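Local coordinates for taurine dioxygenase (Burkholderia ambifaria, PDB 5VN6), which probably catalyses the 2-oxoglutarate-dependent hydroxylation of taurine as a non-haem iron dioxygenase of the TfdA family, here with magnesium bound, at residues 18-23 against 45-50; 109-114 against 180-185. All blocks are in the same frame, centred on the assembly; numbering follows the deposited sequence.

Contact 1. Residues 18-23 against 45-50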
loop_
_atom_site.group_PDB
_atom_site.type_symbol
_atom_site.label_atom_id
_atom_site.label_comp_id
_atom_site.label_asym_id
_atom_site.label_seq_id
_atom_site.Cartn_x
_atom_site.Cartn_y
_atom_site.Cartn_z
ATOM N N ILE A 18 -4.314 -10.813 -6.201
ATOM C CA ILE A 18 -4.811 -11.274 -4.913
ATOM C C ILE A 18 -6.205 -10.723 -4.661
ATOM O O ILE A 18 -6.489 -9.548 -4.939
ATOM C CB ILE A 18 -3.851 -10.883 -3.765
ATOM C CG1 ILE A 18 -4.414 -11.358 -2.416
ATOM C CG2 ILE A 18 -3.586 -9.363 -3.729
ATOM C CD1 ILE A 18 -3.400 -11.355 -1.274
ATOM N N GLY A 19 -7.075 -11.578 -4.123
ATOM C CA GLY A 19 -8.373 -11.153 -3.635
ATOM C C GLY A 19 -9.479 -11.337 -4.642
ATOM O O GLY A 19 -9.285 -11.067 -5.830
ATOM N N ALA A 20 -10.637 -11.800 -4.172
ATOM C CA ALA A 20 -11.833 -11.899 -4.998
ATOM C C ALA A 20 -13.062 -11.819 -4.107
ATOM O O ALA A 20 -13.054 -12.321 -2.978
ATOM C CB ALA A 20 -11.885 -13.204 -5.799
ATOM N N GLU A 21 -14.115 -11.188 -4.630
ATOM C CA GLU A 21 -15.397 -11.124 -3.951
ATOM C C GLU A 21 -16.280 -12.267 -4.435
ATOM O O GLU A 21 -16.329 -12.576 -5.631
ATOM C CB GLU A 21 -16.105 -9.773 -4.180
ATOM C CG GLU A 21 -17.469 -9.715 -3.480
ATOM C CD GLU A 21 -18.139 -8.335 -3.473
ATOM O OE1 GLU A 21 -17.517 -7.348 -3.913
ATOM O OE2 GLU A 21 -19.322 -8.251 -3.053
ATOM N N LEU A 22 -16.965 -12.900 -3.492
ATOM C CA LEU A 22 -17.923 -13.949 -3.784
ATOM C C LEU A 22 -19.312 -13.334 -3.784
ATOM O O LEU A 22 -19.707 -12.703 -2.802
ATOM C CB LEU A 22 -17.830 -15.060 -2.734
ATOM C CG LEU A 22 -16.480 -15.771 -2.603
ATOM C CD1 LEU A 22 -16.635 -17.018 -1.729
ATOM C CD2 LEU A 22 -15.916 -16.133 -3.971
ATOM N N LEU A 23 -20.050 -13.522 -4.874
ATOM C CA LEU A 23 -21.392 -12.978 -5.021
ATOM C C LEU A 23 -22.404 -14.110 -5.157
ATOM O O LEU A 23 -22.086 -15.199 -5.648
ATOM C CB LEU A 23 -21.484 -12.056 -6.236
ATOM C CG LEU A 23 -20.515 -10.867 -6.170
ATOM C CD1 LEU A 23 -19.966 -10.588 -7.527
ATOM C CD2 LEU A 23 -21.231 -9.641 -5.641
ATOM N N LEU A 45 -7.786 -20.951 -1.944
ATOM C CA LEU A 45 -6.413 -21.338 -2.255
ATOM C C LEU A 45 -5.866 -20.574 -3.461
ATOM O O LEU A 45 -4.675 -20.251 -3.504
ATOM C CB LEU A 45 -6.339 -22.845 -2.512
ATOM C CG LEU A 45 -6.495 -23.752 -1.292
ATOM C CD1 LEU A 45 -6.478 -25.216 -1.720
ATOM C CD2 LEU A 45 -5.399 -23.477 -0.253
ATOM N N ARG A 46 -6.717 -20.251 -4.425
ATOM C CA ARG A 46 -6.264 -19.558 -5.633
ATOM C C ARG A 46 -6.119 -18.046 -5.430
ATOM O O ARG A 46 -5.207 -17.429 -5.990
ATOM C CB ARG A 46 -7.232 -19.871 -6.775
ATOM C CG ARG A 46 -7.225 -18.935 -7.956
ATOM C CD ARG A 46 -8.359 -19.328 -8.902
ATOM N NE ARG A 46 -8.314 -20.765 -9.189
ATOM C CZ ARG A 46 -9.379 -21.522 -9.447
ATOM N NH1 ARG A 46 -10.594 -20.990 -9.451
ATOM N NH2 ARG A 46 -9.228 -22.819 -9.695
ATOM N N HIS A 47 -7.013 -17.423 -4.663
ATOM C CA HIS A 47 -7.094 -15.970 -4.576
ATOM C C HIS A 47 -6.594 -15.416 -3.253
ATOM O O HIS A 47 -6.586 -14.183 -3.067
ATOM C CB HIS A 47 -8.542 -15.520 -4.811
ATOM C CG HIS A 47 -9.035 -15.794 -6.200
ATOM N ND1 HIS A 47 -8.487 -15.193 -7.313
ATOM C CD2 HIS A 47 -10.012 -16.614 -6.657
ATOM C CE1 HIS A 47 -9.113 -15.623 -8.397
ATOM N NE2 HIS A 47 -10.039 -16.487 -8.026
ATOM N N ARG A 48 -6.166 -16.293 -2.341
ATOM C CA ARG A 48 -5.518 -15.972 -1.064
ATOM C C ARG A 48 -6.466 -15.368 -0.028
ATOM O O ARG A 48 -6.369 -15.696 1.165
ATOM C CB ARG A 48 -4.319 -15.038 -1.275
ATOM C CG ARG A 48 -3.430 -15.346 -2.493
ATOM C CD ARG A 48 -2.979 -16.774 -2.556
ATOM N NE ARG A 48 -2.186 -17.043 -3.749
ATOM C CZ ARG A 48 -1.573 -18.200 -3.985
ATOM N NH1 ARG A 48 -1.662 -19.177 -3.098
ATOM N NH2 ARG A 48 -0.858 -18.373 -5.089
ATOM N N VAL A 49 -7.368 -14.481 -0.451
ATOM C CA VAL A 49 -8.325 -13.845 0.451
ATOM C C VAL A 49 -9.643 -13.668 -0.294
ATOM O O VAL A 49 -9.656 -13.233 -1.449
ATOM C CB VAL A 49 -7.803 -12.494 1.003
ATOM C CG1 VAL A 49 -7.463 -11.507 -0.116
ATOM C CG2 VAL A 49 -8.830 -11.867 1.994
ATOM N N LEU A 50 -10.753 -14.020 0.366
ATOM C CA LEU A 50 -12.089 -13.931 -0.213
ATOM C C LEU A 50 -12.927 -12.941 0.586
ATOM O O LEU A 50 -12.830 -12.888 1.814
ATOM C CB LEU A 50 -12.791 -15.304 -0.246
ATOM C CG LEU A 50 -12.146 -16.432 -1.060
ATOM C CD1 LEU A 50 -12.871 -17.771 -0.819
ATOM C CD2 LEU A 50 -12.123 -16.082 -2.558
HETATM O O HOH W 1 -7.129 -11.988 -7.549
#

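Contact 2. Residues 109-114 against 180-185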
loop_
_atom_site.group_PDB
_atom_site.type_symbol
_atom_site.label_atom_id
_atom_site.label_comp_id
_atom_site.label_asym_id
_atom_site.label_seq_id
_atom_site.Cartn_x
_atom_site.Cartn_y
_atom_site.Cartn_z
ATOM N N ALA A 109 0.395 -14.346 13.940
ATOM C CA ALA A 109 0.983 -15.234 14.943
ATOM C C ALA A 109 2.076 -16.128 14.362
ATOM O O ALA A 109 2.200 -17.299 14.723
ATOM C CB ALA A 109 -0.092 -16.083 15.627
ATOM N N SER A 110 2.876 -15.582 13.447
ATOM C CA SER A 110 4.044 -16.324 12.994
ATOM C C SER A 110 5.081 -16.486 14.100
ATOM O O SER A 110 6.047 -17.240 13.921
ATOM C CB SER A 110 4.647 -15.630 11.757
ATOM O OG SER A 110 5.252 -14.398 12.113
ATOM N N TRP A 111 4.926 -15.766 15.228
ATOM C CA TRP A 111 5.770 -15.970 16.400
ATOM C C TRP A 111 5.418 -17.254 17.147
ATOM O O TRP A 111 6.049 -17.537 18.167
ATOM C CB TRP A 111 5.655 -14.782 17.370
ATOM C CG TRP A 111 4.230 -14.362 17.630
ATOM C CD1 TRP A 111 3.545 -13.352 17.004
ATOM C CD2 TRP A 111 3.316 -14.939 18.574
ATOM N NE1 TRP A 111 2.265 -13.269 17.500
ATOM C CE2 TRP A 111 2.095 -14.231 18.460
ATOM C CE3 TRP A 111 3.409 -15.982 19.512
ATOM C CZ2 TRP A 111 0.975 -14.535 19.240
ATOM C CZ3 TRP A 111 2.288 -16.286 20.285
ATOM C CH2 TRP A 111 1.084 -15.569 20.137
ATOM N N ARG A 112 4.417 -18.001 16.685
ATOM C CA ARG A 112 4.045 -19.283 17.264
ATOM C C ARG A 112 4.776 -20.403 16.551
ATOM O O ARG A 112 5.154 -20.283 15.387
ATOM C CB ARG A 112 2.540 -19.547 17.140
ATOM C CG ARG A 112 1.619 -18.696 17.973
ATOM C CD ARG A 112 0.229 -19.334 17.964
ATOM N NE ARG A 112 -0.815 -18.468 18.491
ATOM C CZ ARG A 112 -1.198 -18.457 19.766
ATOM N NH1 ARG A 112 -0.625 -19.273 20.644
ATOM N NH2 ARG A 112 -2.159 -17.635 20.168
ATOM N N VAL A 113 4.917 -21.524 17.256
ATOM C CA VAL A 113 5.462 -22.735 16.654
ATOM C C VAL A 113 4.587 -23.205 15.497
ATOM O O VAL A 113 5.088 -23.662 14.460
ATOM C CB VAL A 113 5.602 -23.823 17.736
ATOM C CG1 VAL A 113 5.987 -25.147 17.124
ATOM C CG2 VAL A 113 6.637 -23.389 18.771
ATOM N N ALA A 114 3.271 -23.107 15.655
ATOM C CA ALA A 114 2.315 -23.506 14.625
ATOM C C ALA A 114 1.395 -22.319 14.398
ATOM O O ALA A 114 0.353 -22.186 15.056
ATOM C CB ALA A 114 1.542 -24.762 15.035
ATOM N N ALA A 180 8.943 -16.480 27.997
ATOM C CA ALA A 180 9.009 -17.857 28.471
ATOM C C ALA A 180 7.787 -18.642 28.015
ATOM O O ALA A 180 7.891 -19.815 27.650
ATOM C CB ALA A 180 9.142 -17.892 29.996
ATOM N N GLN A 181 6.620 -18.001 28.025
ATOM C CA GLN A 181 5.403 -18.651 27.557
ATOM C C GLN A 181 5.471 -18.969 26.062
ATOM O O GLN A 181 5.005 -20.030 25.633
ATOM C CB GLN A 181 4.208 -17.762 27.890
ATOM C CG GLN A 181 2.856 -18.315 27.543
ATOM C CD GLN A 181 1.747 -17.369 27.964
ATOM O OE1 GLN A 181 2.010 -16.261 28.433
ATOM N NE2 GLN A 181 0.504 -17.798 27.796
ATOM N N TYR A 182 6.016 -18.056 25.240
ATOM C CA TYR A 182 6.119 -18.264 23.789
ATOM C C TYR A 182 7.529 -17.976 23.288
ATOM O O TYR A 182 7.790 -16.881 22.766
ATOM C CB TYR A 182 5.121 -17.397 23.012
ATOM C CG TYR A 182 3.688 -17.514 23.471
ATOM C CD1 TYR A 182 2.911 -18.607 23.102
ATOM C CD2 TYR A 182 3.104 -16.525 24.250
ATOM C CE1 TYR A 182 1.593 -18.728 23.527
ATOM C CE2 TYR A 182 1.786 -16.624 24.662
ATOM C CZ TYR A 182 1.034 -17.731 24.305
ATOM O OH TYR A 182 -0.276 -17.832 24.720
ATOM N N PRO A 183 8.450 -18.946 23.388
ATOM C CA PRO A 183 9.818 -18.723 22.881
ATOM C C PRO A 183 9.828 -18.349 21.396
ATOM O O PRO A 183 9.019 -18.849 20.611
ATOM C CB PRO A 183 10.512 -20.068 23.132
ATOM C CG PRO A 183 9.714 -20.725 24.226
ATOM C CD PRO A 183 8.292 -20.281 23.996
ATOM N N ASP A 184 10.752 -17.452 21.024
ATOM C CA ASP A 184 10.854 -16.970 19.648
ATOM C C ASP A 184 10.921 -18.145 18.677
ATOM O O ASP A 184 11.852 -18.951 18.730
ATOM C CB ASP A 184 12.097 -16.086 19.470
ATOM C CG ASP A 184 12.178 -14.928 20.473
ATOM O OD1 ASP A 184 13.041 -14.051 20.270
ATOM O OD2 ASP A 184 11.426 -14.897 21.472
ATOM N N ALA A 185 9.942 -18.233 17.778
ATOM C CA ALA A 185 9.811 -19.388 16.903
ATOM C C ALA A 185 10.685 -19.226 15.663
ATOM O O ALA A 185 10.648 -18.190 14.987
ATOM C CB ALA A 185 8.348 -19.595 16.504
HETATM O O HOH W 2 7.641 -15.884 20.022
HETATM O O HOH W 3 6.264 -19.031 20.323
#

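Contact 1. Residues 18-23 against 45-50
This is a buried parallel strand pairing at one side of the main sheet of the cupin-type (double-stranded beta-helix) fold. Strand 20-23 lies beside strand 49-52, with helices 27-32 and 34-47 in the connection, so the unit is a beta-alpha-beta crossover. Ala20 pairs with Leu50, and both side chains lie on the same face of the sheet. Ala20 N donates to Val49 O at 3.2 Å, with a C=O...N angle of 162°, nearly along the carbonyl axis of Val49. At the end of helix 34-47, His47 O accepts from Gly19 N at 2.9 Å and from Val49 N at 2.7 Å, so two backbone donors grip one carbonyl. Gly19 takes phi 96°, where a CB would press on the carbonyl O of Ile18. Gly19 CA makes a CA-H...O contact to Val49 O at 3.3 Å. Arg48, with positive phi, turns the chain from helix to strand. Its CB meets Ile18 CD1 at 3.8 Å, the two side chains crossing at about a right angle, while its guanidinium salt-bridges Glu198. Leu22 and Leu50 cross obliquely, CD1 to CD1 at 3.9 Å, and both also touch Ile40 of helix 34-47. Arg46 CG sits over the centre of one face of the His47 ring; on the opposite face Ala20 CB makes a CH-pi contact, 4.0 Å from the His47 ring centroid and 17° off the normal.

Contact 2. Residues 109-114 against 180-185
The carbonyl O of Trp111 is gripped by two waters that bridge the segments. Water 2 can donate to Trp111 O at 3.0 Å and to Tyr182 O at 2.9 Å. Water 3 can donate to Trp111 O at 2.6 Å and to Pro183 O at 2.8 Å. Both waters have further acceptors in reach, so not all of these bonds need be formed at the same time. The polar link between the segments therefore runs through water.

Segment 109-114 starts with a type I beta turn from Ala109 to Arg112. With chi1 at 47°, Trp111 CG sits wedged between its own backbone N and carbonyl carbon. This lays one face of the indole over Ala109 CA and Arg112 CG. The far corner of the indole then points at Tyr182, just past the end of helix 172-181. The two rings form a T-shaped pair, with centroids of the six-membered rings 5.1 Å apart and planes at 69°. Trp111 CZ3 comes over the Tyr182 face, 3.7 Å from Tyr182 CG, and Gln181 CG packs on the opposite face. The extended Arg112 chain runs beside Tyr182, its guanidinium at 88° to the phenol ring, and Trp111 CH2 lies over the centre of one face of the guanidinium. Ala185 CB fits against two carbonyls, at 3.5 Å from both Trp111 O and Arg112 O.

The turn directly follows His106 and Asp108, which bind magnesium with His266. This His-X-Asp...His set matches the two-histidine, one-carboxylate facial triad of the non-haem iron dioxygenases, with magnesium probably in the place of iron.

Overall arrangement
Contact 1 and contact 2 lie on opposite sides of the chain's centre. Their centres are about 28 Å apart and their nearest atoms about 15 Å, so they do not touch. Contact 1 is complete in the sequence before contact 2 begins. On the side of contact 1, the Val49 side chain is about 8 Å from that of His266 and about 12 Å from the magnesium ion. On the side of contact 2, the Trp111 side chain is about 9 Å from the ion, and that of Ser110 is about 6 Å from that of His106. Contact 1 belongs to the main sheet, whereas contact 2 ties the loop after the metal ligands to the end of helix 172-181.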